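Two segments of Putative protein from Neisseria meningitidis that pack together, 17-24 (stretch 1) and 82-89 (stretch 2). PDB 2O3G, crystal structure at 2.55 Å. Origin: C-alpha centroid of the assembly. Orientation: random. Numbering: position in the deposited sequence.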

# COMPACT_ATOMS: atom_id res chain seq x y z
N GLU A 17 -10.74 6.04 -12.46
CA GLU A 17 -9.64 6.50 -11.53
C GLU A 17 -8.17 6.01 -11.81
O GLU A 17 -7.77 4.89 -11.43
N SER A 18 -7.42 6.89 -12.50
CA SER A 18 -5.91 7.09 -12.41
C SER A 18 -4.98 6.54 -11.23
O SER A 18 -4.78 7.23 -10.17
N LEU A 19 -4.36 5.35 -11.47
CA LEU A 19 -3.26 4.79 -10.62
C LEU A 19 -3.64 4.30 -9.23
O LEU A 19 -3.23 4.89 -8.18
N THR A 20 -4.43 3.25 -9.20
CA THR A 20 -4.94 2.82 -7.93
C THR A 20 -5.01 1.32 -7.95
O THR A 20 -5.23 0.69 -8.99
N VAL A 21 -4.80 0.75 -6.79
CA VAL A 21 -4.84 -0.70 -6.70
C VAL A 21 -5.70 -0.99 -5.53
O VAL A 21 -5.95 -0.12 -4.62
N GLU A 22 -6.16 -2.23 -5.57
CA GLU A 22 -6.74 -2.80 -4.39
C GLU A 22 -5.78 -3.11 -3.25
O GLU A 22 -4.69 -3.71 -3.43
N GLY A 23 -6.21 -2.65 -2.09
CA GLY A 23 -5.68 -3.04 -0.79
C GLY A 23 -5.06 -4.43 -0.66
O GLY A 23 -4.17 -4.63 0.15
N ALA A 24 -5.52 -5.37 -1.45
CA ALA A 24 -5.21 -6.72 -1.21
C ALA A 24 -4.41 -7.15 -2.36
O ALA A 24 -4.27 -8.32 -2.61
N ARG A 82 -11.92 -3.08 5.60
CA ARG A 82 -10.96 -3.50 4.64
C ARG A 82 -10.55 -2.25 3.88
O ARG A 82 -11.40 -1.38 3.63
N ILE A 83 -9.26 -2.17 3.52
CA ILE A 83 -8.75 -1.12 2.65
C ILE A 83 -9.04 -1.62 1.28
O ILE A 83 -8.48 -2.59 0.79
N GLU A 84 -9.97 -0.94 0.62
CA GLU A 84 -10.46 -1.43 -0.64
C GLU A 84 -9.58 -1.00 -1.85
O GLU A 84 -9.23 -1.85 -2.73
N ARG A 85 -9.26 0.31 -1.88
CA ARG A 85 -8.48 0.96 -2.99
C ARG A 85 -7.42 1.86 -2.46
O ARG A 85 -7.68 2.72 -1.55
N VAL A 86 -6.24 1.70 -3.05
CA VAL A 86 -5.19 2.66 -2.73
C VAL A 86 -4.62 3.35 -3.96
O VAL A 86 -4.59 2.78 -5.09
N LYS A 87 -4.29 4.62 -3.77
CA LYS A 87 -3.76 5.49 -4.86
C LYS A 87 -2.24 5.60 -4.69
O LYS A 87 -1.76 6.07 -3.65
N ILE A 88 -1.49 5.12 -5.69
CA ILE A 88 -0.05 5.23 -5.68
C ILE A 88 0.39 6.52 -6.40
O ILE A 88 0.13 6.69 -7.67
N THR A 89 1.05 7.42 -5.65
CA THR A 89 1.87 8.47 -6.27
C THR A 89 3.44 8.44 -6.04
O THR A 89 3.95 7.56 -5.31

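Residues 17-24 pack against the strand 82-89, and the two run antiparallel, their strand axes 150° apart. Backbone pairing sets the frame: Val-21 and Val-86 form a hydrogen-bonded pair, with Val-21 N to Val-86 O at 2.7 Å and Val-86 N to Val-21 O very short at 2.4 Å, while Ile-88 N donates to Leu-19 O at 3.0 Å and Gly-23 N to Glu-84 O at 3.2 Å. Because neighbouring residues alternate across the sheet, Val-21 and Val-86 share one face, and Thr-20 and Lys-87 the other, with Arg-85 beside them.

Apolar contacts centre on Val-21 (chi1 m), which places CG2 4.2 Å from Val-86 CG1 and 4.0 Å from Ile-88 CD1 (Ile-88 is m, m), so one methyl meets both partners. Val-86 has chi1 off the wells at 14°. Thr-20 (p) contributes its methyl on the other face, CG2 lying 3.9 Å from Lys-87 CB.

Polar contacts gather on that same face: with Thr-20 at p, OG1 accepts a hydrogen bond from Arg-85 NH2 at 2.9 Å and itself donates a weak one to Glu-17 O at 3.3 Å. Arg-85 starts from chi1 m, and its end comes nearer to the first stretch than its CA-to-CB direction suggests; Thr-20 OG1 sits at the edge of the guanidinium, and Glu-22 N and Val-21 C lie over one face. Lys-87, t through chi3, passes the Thr-20 methyl with CB and CG, then reaches the loop, where chi4 is off the wells at 27° and NZ makes a weak hydrogen bond to Ser-18 OG (3.3 Å; Ser-18 is p), a long salt bridge to Glu-17 OE1 (3.7 Å), and lies 2.6 Å from Ser-18 O.

The backbones fit closely at Gly-23, which has no side chain: its CA approaches Ile-83 O to 3.2 Å, and an ideal CB would clash with that oxygen. Glu-84 points away, its OE2 salt-bridged to Arg-82 NE at 3.0 Å within its own strand.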

# COMPACT_ATOMS: atom_id res chain seq x y z
CB GLU A 17 -10.03 6.23 -10.07
CG GLU A 17 -10.54 7.45 -9.30
CD GLU A 17 -9.42 8.25 -8.59
OE1 GLU A 17 -8.63 8.93 -9.30
OE2 GLU A 17 -9.35 8.21 -7.32
CB SER A 18 -5.58 8.61 -12.65
OG SER A 18 -5.97 9.46 -11.57
CB LEU A 19 -2.20 5.82 -10.41
CG LEU A 19 -1.40 6.03 -11.65
CD1 LEU A 19 -0.83 7.40 -11.28
CD2 LEU A 19 -0.39 4.91 -11.84
CB THR A 20 -6.34 3.42 -7.64
OG1 THR A 20 -7.19 3.07 -8.71
CG2 THR A 20 -6.32 4.94 -7.46
CB VAL A 21 -3.46 -1.33 -6.41
CG1 VAL A 21 -2.60 -1.25 -7.61
CG2 VAL A 21 -2.84 -0.66 -5.27
CB GLU A 22 -7.55 -4.01 -4.73
CG GLU A 22 -6.81 -5.02 -5.56
CD GLU A 22 -7.69 -6.30 -5.73
OE1 GLU A 22 -7.11 -7.47 -5.79
OE2 GLU A 22 -8.97 -6.08 -5.75
CB ALA A 24 -6.50 -7.54 -1.20
CB ARG A 82 -11.59 -4.49 3.65
CG ARG A 82 -10.60 -5.10 2.65
CD ARG A 82 -11.21 -6.18 1.74
NE ARG A 82 -12.48 -5.74 1.14
CZ ARG A 82 -13.72 -6.10 1.55
NH1 ARG A 82 -14.79 -5.63 0.90
NH2 ARG A 82 -13.91 -6.95 2.57
CB ILE A 83 -7.25 -0.96 2.80
CG1 ILE A 83 -6.92 -0.40 4.17
CG2 ILE A 83 -6.75 0.05 1.88
CD1 ILE A 83 -5.53 -0.84 4.65
CB GLU A 84 -11.95 -1.01 -0.79
CG GLU A 84 -12.69 -1.60 -2.03
CD GLU A 84 -13.18 -3.02 -1.79
OE1 GLU A 84 -14.34 -3.37 -2.20
OE2 GLU A 84 -12.41 -3.78 -1.15
CB ARG A 85 -9.35 1.89 -3.85
CG ARG A 85 -10.20 1.21 -4.78
CD ARG A 85 -9.83 1.45 -6.20
NE ARG A 85 -9.99 0.13 -6.79
CZ ARG A 85 -9.38 -0.29 -7.89
NH1 ARG A 85 -9.61 -1.54 -8.29
NH2 ARG A 85 -8.58 0.52 -8.59
CB VAL A 86 -4.16 2.09 -1.68
CG1 VAL A 86 -4.33 0.63 -1.54
CG2 VAL A 86 -2.74 2.42 -2.05
CB LYS A 87 -4.37 6.92 -4.77
CG LYS A 87 -4.04 7.87 -5.98
CD LYS A 87 -4.31 9.39 -5.82
CE LYS A 87 -4.49 10.07 -7.24
NZ LYS A 87 -5.03 9.16 -8.47
CB ILE A 88 0.64 4.19 -6.51
CG1 ILE A 88 0.10 2.76 -6.44
CG2 ILE A 88 1.96 4.13 -6.02
CD1 ILE A 88 0.11 2.09 -5.13
CB THR A 89 1.28 9.84 -6.04
OG1 THR A 89 1.32 10.24 -4.66
CG2 THR A 89 -0.16 9.90 -6.59